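Local coordinates for protein discoidin-2 (Dictyostelium discoideum, PDB 2VM9) that binds galactose and N-acetylgalactosamine as a trimeric lectin and may take part in spore coat formation, at the interface of chains A and B. Coordinates in Å, arbitrary orientation; residue numbers count along the deposited sequence, not the author numbering. Chains: chain A/B, Discoidin-2.

Contact 1: the interface of chains A and B. Residues chain A 66-68, 99, 133; chain B 13-15.
The side-chain amide nitrogen ND2 of A:Asn99 is held between two oxygens, one from each chain. Across the boundary A:Asn99 ND2 donates to the amide oxygen OD1 of B:Asn13 at 3.0 Å, nearly straight at the hydrogen (160°). Within chain A, A:Asn99 ND2 donates to the hydroxyl OG of A:Ser133, also at 3.0 Å but more bent. Both acceptors lie close to the amide plane of A:Asn99, which fixes its rotation. Seen from B:Asn13 the same bond arrives from above the carbonyl plane, and the two amide planes stand 80° apart. The hydroxyl of A:Ser133 continues the run of bonds: its OG donates to the backbone O of B:Asn13 at 2.8 Å, in the carbonyl plane. A chi1 of -56° sets this OG beside its own backbone N, where it receives the amide of A:Asn99 and reaches B:Asn13 O.

B:Leu15 supplies the apolar part. CD1 of B:Leu15 sits 3.7 Å from the amide carbon CG of A:Asn99, while CD2 rests against the backbone of A:Ser67, so the forked end straddles two segments of chain A. Water 1 lies 2.9 Å from the backbone N of A:Asp68 and links it to the backbone O of B:Leu15. The methyl CB of B:Ala14 faces A:Gly66 CA at 4.0 Å.

Chain B offers a loop, residues 13 to 15, to the end of strand 63-67, the start of strand 133-142 and the loop carrying A:Asn99, all in the F5/8 type C beta-sandwich of chain A.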
loop_
_atom_site.group_PDB
_atom_site.type_symbol
_atom_site.label_atom_id
_atom_site.label_comp_id
_atom_site.label_asym_id
_atom_site.label_seq_id
_atom_site.Cartn_x
_atom_site.Cartn_y
_atom_site.Cartn_z
ATOM N N GLY A 66 4.739 -11.802 -6.563
ATOM C CA GLY A 66 4.755 -11.017 -5.345
ATOM C C GLY A 66 4.339 -9.572 -5.518
ATOM O O GLY A 66 4.373 -9.019 -6.636
ATOM N N SER A 67 3.954 -8.977 -4.396
ATOM C CA SER A 67 3.838 -7.535 -4.268
ATOM C C SER A 67 3.712 -7.225 -2.771
ATOM O O SER A 67 3.528 -8.134 -1.961
ATOM C CB SER A 67 2.641 -7.010 -5.068
ATOM O OG SER A 67 1.423 -7.219 -4.372
ATOM N N ASP A 68 3.827 -5.941 -2.410
ATOM C CA ASP A 68 3.727 -5.507 -0.993
ATOM C C ASP A 68 2.393 -5.720 -0.304
ATOM O O ASP A 68 2.334 -5.737 0.930
ATOM C CB ASP A 68 3.973 -3.998 -0.904
ATOM C CG ASP A 68 5.327 -3.619 -1.355
ATOM O OD1 ASP A 68 6.259 -4.377 -1.039
ATOM O OD2 ASP A 68 5.457 -2.567 -2.030
ATOM N N ASN A 99 7.181 -12.237 3.998
ATOM C CA ASN A 99 8.345 -12.259 3.083
ATOM C C ASN A 99 9.675 -12.656 3.750
ATOM O O ASN A 99 10.751 -12.364 3.242
ATOM C CB ASN A 99 8.488 -10.939 2.324
ATOM C CG ASN A 99 7.319 -10.682 1.403
ATOM O OD1 ASN A 99 6.592 -9.703 1.566
ATOM N ND2 ASN A 99 7.126 -11.566 0.429
ATOM N N SER A 133 3.574 -12.954 -1.099
ATOM C CA SER A 133 4.164 -13.661 -2.248
ATOM C C SER A 133 3.758 -15.119 -2.250
ATOM O O SER A 133 3.527 -15.716 -1.190
ATOM C CB SER A 133 5.680 -13.509 -2.263
ATOM O OG SER A 133 6.022 -12.123 -2.263
ATOM N N ASN B 13 11.698 -12.315 -3.261
ATOM C CA ASN B 13 10.272 -12.347 -2.971
ATOM C C ASN B 13 9.418 -11.639 -4.017
ATOM O O ASN B 13 8.194 -11.513 -3.843
ATOM C CB ASN B 13 10.044 -11.708 -1.609
ATOM C CG ASN B 13 10.313 -12.667 -0.483
ATOM O OD1 ASN B 13 9.410 -13.400 -0.055
ATOM N ND2 ASN B 13 11.563 -12.687 0.013
ATOM N N ALA B 14 10.055 -11.196 -5.102
ATOM C CA ALA B 14 9.368 -10.518 -6.209
ATOM C C ALA B 14 8.613 -9.256 -5.731
ATOM O O ALA B 14 7.470 -9.011 -6.096
ATOM C CB ALA B 14 8.428 -11.506 -6.976
ATOM N N LEU B 15 9.256 -8.475 -4.869
ATOM C CA LEU B 15 8.607 -7.294 -4.290
ATOM C C LEU B 15 8.876 -5.997 -5.056
ATOM O O LEU B 15 8.214 -4.979 -4.801
ATOM C CB LEU B 15 9.004 -7.118 -2.822
ATOM C CG LEU B 15 8.534 -8.241 -1.879
ATOM C CD1 LEU B 15 9.057 -8.031 -0.470
ATOM C CD2 LEU B 15 6.986 -8.355 -1.878
HETATM O O HOH W 1 5.057 -4.367 -4.493
#

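Contact 2: the interface of chains A and B. Residues chain A 216-218, 238; chain B 209-211, 244.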
loop_
_atom_site.group_PDB
_atom_site.type_symbol
_atom_site.label_atom_id
_atom_site.label_comp_id
_atom_site.label_asym_id
_atom_site.label_seq_id
_atom_site.Cartn_x
_atom_site.Cartn_y
_atom_site.Cartn_z
ATOM N N GLN A 216 -27.401 19.539 35.576
ATOM C CA GLN A 216 -27.405 18.938 34.219
ATOM C C GLN A 216 -26.181 19.427 33.420
ATOM O O GLN A 216 -25.966 20.645 33.268
ATOM C CB GLN A 216 -28.676 19.284 33.444
ATOM C CG GLN A 216 -28.828 18.400 32.191
ATOM C CD GLN A 216 -29.324 16.967 32.535
ATOM O OE1 GLN A 216 -29.770 16.714 33.651
ATOM N NE2 GLN A 216 -29.267 16.052 31.557
ATOM N N MET A 217 -25.382 18.479 32.943
ATOM C CA MET A 217 -24.257 18.794 32.031
ATOM C C MET A 217 -24.746 18.621 30.608
ATOM O O MET A 217 -25.344 17.596 30.282
ATOM C CB MET A 217 -23.088 17.842 32.268
ATOM C CG MET A 217 -21.863 18.103 31.352
ATOM S SD MET A 217 -21.256 19.784 31.540
ATOM C CE MET A 217 -20.268 19.624 33.050
ATOM N N ARG A 218 -24.455 19.607 29.755
ATOM C CA ARG A 218 -24.870 19.571 28.348
ATOM C C ARG A 218 -23.719 20.141 27.522
ATOM O O ARG A 218 -23.385 21.329 27.624
ATOM C CB ARG A 218 -26.133 20.423 28.112
ATOM C CG ARG A 218 -27.371 20.046 28.960
ATOM C CD ARG A 218 -28.516 20.988 28.633
ATOM N NE ARG A 218 -29.669 20.712 29.480
ATOM C CZ ARG A 218 -29.960 21.394 30.579
ATOM N NH1 ARG A 218 -29.195 22.405 30.974
ATOM N NH2 ARG A 218 -31.079 21.096 31.246
ATOM N N TRP A 238 -26.649 23.996 25.509
ATOM C CA TRP A 238 -28.055 24.385 25.499
ATOM C C TRP A 238 -28.515 24.391 26.944
ATOM O O TRP A 238 -27.670 24.401 27.865
ATOM C CB TRP A 238 -28.902 23.516 24.535
ATOM C CG TRP A 238 -28.974 22.025 24.863
ATOM C CD1 TRP A 238 -30.044 21.366 25.383
ATOM C CD2 TRP A 238 -27.943 21.035 24.672
ATOM N NE1 TRP A 238 -29.758 20.024 25.532
ATOM C CE2 TRP A 238 -28.472 19.795 25.105
ATOM C CE3 TRP A 238 -26.628 21.075 24.178
ATOM C CZ2 TRP A 238 -27.721 18.608 25.088
ATOM C CZ3 TRP A 238 -25.880 19.896 24.138
ATOM C CH2 TRP A 238 -26.433 18.667 24.603
ATOM N N ASP B 209 -25.191 14.610 27.780
ATOM C CA ASP B 209 -26.385 15.286 28.260
ATOM C C ASP B 209 -26.790 14.429 29.459
ATOM O O ASP B 209 -27.388 13.383 29.292
ATOM C CB ASP B 209 -27.479 15.279 27.185
ATOM C CG ASP B 209 -28.715 16.077 27.591
ATOM O OD1 ASP B 209 -28.808 16.518 28.763
ATOM O OD2 ASP B 209 -29.567 16.302 26.701
ATOM N N ALA B 210 -26.383 14.843 30.653
ATOM C CA ALA B 210 -26.491 13.975 31.851
ATOM C C ALA B 210 -26.533 14.786 33.120
ATOM O O ALA B 210 -25.873 15.840 33.244
ATOM C CB ALA B 210 -25.317 12.999 31.931
ATOM N N HIS B 211 -27.252 14.254 34.100
ATOM C CA HIS B 211 -27.359 14.922 35.369
ATOM C C HIS B 211 -26.345 14.308 36.316
ATOM O O HIS B 211 -26.127 13.088 36.316
ATOM C CB HIS B 211 -28.783 14.750 35.938
ATOM C CG HIS B 211 -29.207 15.900 36.795
ATOM N ND1 HIS B 211 -29.813 17.027 36.273
ATOM C CD2 HIS B 211 -29.080 16.119 38.127
ATOM C CE1 HIS B 211 -30.055 17.885 37.251
ATOM N NE2 HIS B 211 -29.615 17.363 38.385
ATOM N N TYR B 244 -29.266 11.482 30.059
ATOM C CA TYR B 244 -30.300 11.775 29.053
ATOM C C TYR B 244 -29.884 11.277 27.669
ATOM O O TYR B 244 -30.667 10.622 26.962
ATOM C CB TYR B 244 -30.548 13.295 29.037
ATOM C CG TYR B 244 -31.725 13.734 28.221
ATOM C CD1 TYR B 244 -32.946 13.992 28.847
ATOM C CD2 TYR B 244 -31.629 13.889 26.842
ATOM C CE1 TYR B 244 -34.028 14.418 28.127
ATOM C CE2 TYR B 244 -32.727 14.306 26.096
ATOM C CZ TYR B 244 -33.921 14.573 26.767
ATOM O OH TYR B 244 -35.035 14.987 26.075
HETATM O O HOH W 2 -31.008 18.105 29.234
HETATM O O HOH W 3 -31.606 17.901 26.391
#
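The indole of A:Trp238 meets B:Asp209 at its benzo edge, with CZ2 of A:Trp238 3.7 Å from the carboxylate carbon CG of B:Asp209. Ring and carboxylate planes are almost perpendicular, 86° apart, and OD2 of B:Asp209 lies in the plane of the indole at that edge. One face of the ring is covered over its centre by CB of A:Arg218 from its own chain.

Further out, strand 216-224 of chain A pairs antiparallel with strand 200-211 of chain B: A:Met217 N donates to B:Ala210 O at 2.7 Å, and B:Ala210 N donates back to A:Met217 O. A:Gln216 lies over this pairing. Its CG is anti to the backbone N (chi1 -166°) and the chain bends at chi2, bringing the amide across to two residues of chain B. NE2 of A:Gln216 donates to OD1 of B:Asp209 at 2.9 Å, reaching the carboxylate on its anti side but lifted 28° out of its plane. At the other end of the amide, OE1 of A:Gln216 accepts from ND1 of B:His211 at 2.6 Å, in the plane of the imidazole.

At the rim, two waters linked to each other occupy the H-type lectin site, whose carbohydrate-binding residues A:Arg218, A:Trp238 and B:Asp209 come from both chains. They may mark positions that sugar hydroxyls take; the structure itself does not show this. Water 2 bridges A:Arg218 NE and OD1 of B:Asp209. Water 3 lies 2.9 Å from the indole NE1 of A:Trp238 and 2.6 Å from OD2 of B:Asp209.

Contact 1 and contact 2 lie about 55 Å apart, measured between the centres of their C-alpha atoms, and share no residue or strand. Contact 1 joins the F5/8 type C regions of the two chains, contact 2 their lectin regions, so the subunits meet in both of their folded regions. The protein is a homotrimer, and each contact recurs in its other copies. Contact 1 appears to serve assembly, whereas contact 2 also builds a carbohydrate site from two chains, which ties that site to oligomer formation. Both patches belong to one A-B interface that is not an exact two-fold, so different surfaces of the two copies meet.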